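PDB 4DA2: sugar fermentation stimulation protein homolog from Pyrococcus furiosus, which probably binds DNA and, with its OB fold joined to a PD-(D/E)xK nuclease-like domain, holds calcium ions. Local coordinates for residues E131-Y145 with V173-Y187. The protein carries 1 engineered substitution. Numbering follows the deposited sequence.
With CA (calcium ion), chain C.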
# COMPACT_ATOMS: atom_id res chain seq x y z
N GLU A 131 4.46 2.92 -9.66
CA GLU A 131 4.47 3.38 -8.28
C GLU A 131 3.26 2.78 -7.57
O GLU A 131 2.13 2.81 -8.12
CB GLU A 131 4.45 4.92 -8.22
CG GLU A 131 4.33 5.54 -6.82
CD GLU A 131 5.50 5.15 -5.91
OE1 GLU A 131 6.60 4.88 -6.45
OE2 GLU A 131 5.30 5.09 -4.66
N THR A 132 3.48 2.21 -6.39
CA THR A 132 2.36 1.66 -5.62
C THR A 132 2.13 2.51 -4.39
O THR A 132 3.10 3.00 -3.77
CB THR A 132 2.55 0.16 -5.26
OG1 THR A 132 3.72 0.02 -4.44
CG2 THR A 132 2.74 -0.66 -6.53
N LYS A 133 0.87 2.79 -4.07
CA LYS A 133 0.54 3.57 -2.86
C LYS A 133 -0.44 2.86 -1.93
O LYS A 133 -1.34 2.18 -2.39
CB LYS A 133 -0.05 4.93 -3.24
CG LYS A 133 0.91 5.77 -4.10
CD LYS A 133 1.48 6.91 -3.32
CE LYS A 133 2.57 7.64 -4.08
NZ LYS A 133 3.88 7.23 -3.49
N SER A 134 -0.25 3.04 -0.62
CA SER A 134 -1.18 2.50 0.37
C SER A 134 -2.51 3.25 0.33
O SER A 134 -2.53 4.49 0.38
CB SER A 134 -0.59 2.61 1.76
OG SER A 134 -1.51 2.10 2.74
N ALA A 135 -3.60 2.50 0.26
CA ALA A 135 -4.95 3.09 0.34
C ALA A 135 -5.80 2.39 1.37
O ALA A 135 -6.61 1.52 1.05
CB ALA A 135 -5.64 3.07 -1.04
N VAL A 136 -5.59 2.74 2.63
CA VAL A 136 -6.26 2.02 3.72
C VAL A 136 -7.18 2.93 4.55
O VAL A 136 -7.56 2.59 5.69
CB VAL A 136 -5.27 1.18 4.59
CG1 VAL A 136 -4.67 0.03 3.74
CG2 VAL A 136 -4.16 2.05 5.20
N LEU A 137 -7.53 4.08 3.97
CA LEU A 137 -8.52 4.97 4.56
C LEU A 137 -9.89 4.62 3.97
O LEU A 137 -10.05 4.58 2.75
CB LEU A 137 -8.17 6.43 4.29
CG LEU A 137 -9.15 7.49 4.84
CD1 LEU A 137 -9.15 7.55 6.37
CD2 LEU A 137 -8.90 8.86 4.24
N ARG A 138 -10.86 4.31 4.83
CA ARG A 138 -12.15 3.82 4.37
C ARG A 138 -13.21 4.88 4.41
O ARG A 138 -13.34 5.61 5.39
CB ARG A 138 -12.61 2.64 5.23
CG ARG A 138 -14.07 2.20 4.98
CD ARG A 138 -14.61 1.30 6.08
NE ARG A 138 -13.74 0.16 6.31
CZ ARG A 138 -13.69 -0.94 5.55
NH1 ARG A 138 -14.49 -1.06 4.50
NH2 ARG A 138 -12.84 -1.91 5.85
N GLU A 139 -13.98 4.95 3.34
CA GLU A 139 -15.25 5.67 3.33
C GLU A 139 -16.27 4.76 2.66
O GLU A 139 -16.33 4.67 1.43
CB GLU A 139 -15.17 7.00 2.61
CG GLU A 139 -16.50 7.78 2.61
CD GLU A 139 -16.54 8.87 1.57
OE1 GLU A 139 -15.84 9.90 1.75
OE2 GLU A 139 -17.28 8.70 0.57
N GLY A 140 -17.06 4.06 3.48
CA GLY A 140 -18.03 3.09 2.97
C GLY A 140 -17.39 1.98 2.15
O GLY A 140 -16.57 1.22 2.66
N GLU A 141 -17.73 1.93 0.87
CA GLU A 141 -17.19 0.90 -0.01
C GLU A 141 -15.86 1.32 -0.63
O GLU A 141 -15.27 0.55 -1.40
CB GLU A 141 -18.20 0.56 -1.10
CG GLU A 141 -19.25 -0.48 -0.66
CD GLU A 141 -18.65 -1.86 -0.39
OE1 GLU A 141 -17.81 -2.30 -1.19
OE2 GLU A 141 -19.02 -2.50 0.62
N TYR A 142 -15.41 2.54 -0.34
CA TYR A 142 -14.18 3.08 -0.96
C TYR A 142 -12.96 2.85 -0.07
O TYR A 142 -13.03 3.04 1.14
CB TYR A 142 -14.29 4.59 -1.23
CG TYR A 142 -15.31 4.95 -2.28
CD1 TYR A 142 -14.94 5.13 -3.62
CD2 TYR A 142 -16.66 5.13 -1.94
CE1 TYR A 142 -15.89 5.46 -4.61
CE2 TYR A 142 -17.60 5.46 -2.90
CZ TYR A 142 -17.22 5.62 -4.24
OH TYR A 142 -18.17 5.94 -5.18
N ALA A 143 -11.85 2.44 -0.69
CA ALA A 143 -10.50 2.68 -0.13
C ALA A 143 -10.03 4.01 -0.68
O ALA A 143 -10.30 4.35 -1.86
CB ALA A 143 -9.56 1.59 -0.56
N MET A 144 -9.30 4.77 0.14
CA MET A 144 -8.86 6.10 -0.25
C MET A 144 -7.41 6.40 0.05
O MET A 144 -6.77 5.77 0.95
CB MET A 144 -9.76 7.16 0.39
CG MET A 144 -11.21 6.94 0.06
SD MET A 144 -12.14 8.43 0.50
CE MET A 144 -11.87 8.53 2.29
N TYR A 145 -6.87 7.34 -0.74
CA TYR A 145 -5.53 7.87 -0.53
C TYR A 145 -5.53 9.35 -0.85
O TYR A 145 -6.19 9.78 -1.80
CB TYR A 145 -4.53 7.11 -1.41
CG TYR A 145 -3.19 7.80 -1.58
CD1 TYR A 145 -2.09 7.46 -0.76
CD2 TYR A 145 -3.03 8.80 -2.53
CE1 TYR A 145 -0.85 8.08 -0.94
CE2 TYR A 145 -1.79 9.45 -2.71
CZ TYR A 145 -0.71 9.07 -1.92
OH TYR A 145 0.48 9.72 -2.10
N VAL A 173 -0.55 2.34 -8.85
CA VAL A 173 -1.42 1.28 -8.34
C VAL A 173 -1.71 1.55 -6.88
O VAL A 173 -0.78 1.56 -6.06
CB VAL A 173 -0.76 -0.09 -8.48
CG1 VAL A 173 -1.71 -1.18 -7.91
CG2 VAL A 173 -0.39 -0.41 -9.96
N PHE A 174 -2.98 1.75 -6.55
CA PHE A 174 -3.40 1.91 -5.16
C PHE A 174 -3.69 0.54 -4.55
O PHE A 174 -4.46 -0.26 -5.08
CB PHE A 174 -4.60 2.87 -5.09
CG PHE A 174 -4.27 4.25 -5.56
CD1 PHE A 174 -3.59 5.12 -4.72
CD2 PHE A 174 -4.56 4.66 -6.87
CE1 PHE A 174 -3.23 6.41 -5.14
CE2 PHE A 174 -4.22 5.97 -7.29
CZ PHE A 174 -3.54 6.83 -6.43
N ILE A 175 -3.05 0.26 -3.42
CA ILE A 175 -3.24 -1.00 -2.72
C ILE A 175 -4.29 -0.78 -1.63
O ILE A 175 -3.99 -0.25 -0.54
CB ILE A 175 -1.90 -1.52 -2.13
CG1 ILE A 175 -0.81 -1.58 -3.22
CG2 ILE A 175 -2.12 -2.88 -1.50
CD1 ILE A 175 -1.12 -2.51 -4.42
N GLY A 176 -5.52 -1.16 -1.95
CA GLY A 176 -6.68 -1.04 -1.05
C GLY A 176 -6.68 -2.26 -0.16
O GLY A 176 -7.53 -3.16 -0.28
N ALA A 177 -5.69 -2.30 0.74
CA ALA A 177 -5.48 -3.42 1.65
C ALA A 177 -6.42 -3.42 2.86
O ALA A 177 -5.98 -3.65 4.01
CB ALA A 177 -4.01 -3.47 2.12
N LEU A 178 -7.71 -3.14 2.59
CA LEU A 178 -8.78 -3.19 3.59
C LEU A 178 -9.75 -4.26 3.15
O LEU A 178 -10.02 -4.36 1.96
CB LEU A 178 -9.60 -1.88 3.55
CG LEU A 178 -9.01 -0.55 3.99
CD1 LEU A 178 -10.01 0.54 3.75
CD2 LEU A 178 -8.60 -0.56 5.45
N PRO A 179 -10.32 -5.02 4.09
CA PRO A 179 -11.43 -5.89 3.71
C PRO A 179 -12.67 -5.03 3.40
O PRO A 179 -12.74 -3.85 3.80
CB PRO A 179 -11.68 -6.73 4.98
CG PRO A 179 -11.23 -5.80 6.11
CD PRO A 179 -10.04 -5.07 5.55
N ASN A 180 -13.61 -5.62 2.67
CA ASN A 180 -14.92 -5.01 2.36
C ASN A 180 -14.86 -3.61 1.75
O ASN A 180 -15.54 -2.69 2.20
CB ASN A 180 -15.85 -5.04 3.59
CG ASN A 180 -15.97 -6.42 4.18
OD1 ASN A 180 -15.12 -6.84 4.97
ND2 ASN A 180 -16.99 -7.17 3.76
N VAL A 181 -14.04 -3.46 0.73
CA VAL A 181 -14.11 -2.28 -0.11
C VAL A 181 -14.17 -2.80 -1.53
O VAL A 181 -13.64 -3.88 -1.81
CB VAL A 181 -12.87 -1.32 0.07
CG1 VAL A 181 -12.94 -0.54 1.39
CG2 VAL A 181 -11.54 -2.08 -0.09
N SER A 182 -14.87 -2.07 -2.40
CA SER A 182 -15.04 -2.51 -3.79
C SER A 182 -14.62 -1.43 -4.78
O SER A 182 -14.63 -1.65 -6.01
CB SER A 182 -16.51 -2.85 -4.06
OG SER A 182 -17.30 -1.71 -3.73
N LYS A 183 -14.31 -0.26 -4.25
CA LYS A 183 -13.97 0.92 -5.05
C LYS A 183 -12.78 1.68 -4.48
O LYS A 183 -12.38 1.43 -3.35
CB LYS A 183 -15.17 1.88 -5.15
CG LYS A 183 -16.39 1.25 -5.82
CD LYS A 183 -17.47 2.29 -6.10
CE LYS A 183 -18.32 2.55 -4.87
NZ LYS A 183 -19.37 1.52 -4.69
N PHE A 184 -12.21 2.57 -5.29
CA PHE A 184 -11.18 3.49 -4.86
C PHE A 184 -11.51 4.92 -5.27
O PHE A 184 -11.96 5.12 -6.38
CB PHE A 184 -9.78 3.10 -5.45
CG PHE A 184 -8.75 4.19 -5.29
CD1 PHE A 184 -7.99 4.29 -4.12
CD2 PHE A 184 -8.63 5.20 -6.25
CE1 PHE A 184 -7.09 5.38 -3.95
CE2 PHE A 184 -7.73 6.25 -6.10
CZ PHE A 184 -6.96 6.35 -4.94
N LYS A 185 -11.24 5.91 -4.41
CA LYS A 185 -11.15 7.31 -4.84
C LYS A 185 -10.14 8.09 -4.01
O LYS A 185 -9.88 7.70 -2.87
CB LYS A 185 -12.52 8.00 -4.77
CG LYS A 185 -13.06 8.14 -3.36
CD LYS A 185 -14.49 8.66 -3.40
CE LYS A 185 -15.03 8.81 -1.98
NZ LYS A 185 -16.43 9.37 -2.00
N PRO A 186 -9.56 9.17 -4.57
CA PRO A 186 -8.72 10.05 -3.75
C PRO A 186 -9.52 10.71 -2.63
O PRO A 186 -10.71 10.99 -2.78
CB PRO A 186 -8.22 11.12 -4.72
CG PRO A 186 -8.54 10.60 -6.13
CD PRO A 186 -9.69 9.65 -5.97
N TYR A 187 -8.87 10.85 -1.48
CA TYR A 187 -9.44 11.57 -0.35
C TYR A 187 -9.01 13.01 -0.54
O TYR A 187 -7.93 13.42 -0.15
CB TYR A 187 -8.98 10.97 0.97
CG TYR A 187 -9.54 11.67 2.20
CD1 TYR A 187 -10.90 11.96 2.30
CD2 TYR A 187 -8.70 12.00 3.28
CE1 TYR A 187 -11.41 12.59 3.43
CE2 TYR A 187 -9.22 12.62 4.43
CZ TYR A 187 -10.57 12.92 4.47
OH TYR A 187 -11.10 13.53 5.58
CA CA C . 5.32 3.36 -3.04
O HOH W 1 4.42 5.22 -1.79
O HOH W 2 7.34 4.48 -1.82
O HOH W 3 5.75 1.13 -2.09
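T132 to S134 pair with V173 to I175, and Y142 and A143 with K183 and F184, as two parallel strand pairings in the mixed sheet of the PD-(D/E)xK nuclease fold. The first is sewn by backbone bonds, I175 N reaching K133 O at 2.8 Å. Strand 131-134 supplies the calcium ligands E131 OE2 and T132 O, joined by D118, and K133 NZ makes a salt bridge to E131 OE2 from above the carboxylate plane, consistent with the ExK part of the family motif. In the second pairing the Y142 ring, its OH hydrogen-bonded to E230, is clamped between two lysines. K183 CE lies over one face, 3.8 Å from the ring centroid, while K185 CD covers the opposite face and its NZ makes a cation-pi contact 14° off the ring normal. Fully extended beyond CG, K185 then forms a salt bridge with E139. Replacing Y142 by an alanine would probably leave both lysine chains without their aromatic partner and E230 without its hydroxyl mate. Farther along, L137 CD2 sits over the face of the Y187 ring. In the loop between strands 173-176 and 183-186, the R138 guanidinium, also salt-bridged to D72, grips two carbonyls near its plane: NH2 donates to P179 O at 2.8 Å and NH1 to N180 O at 3.0 Å.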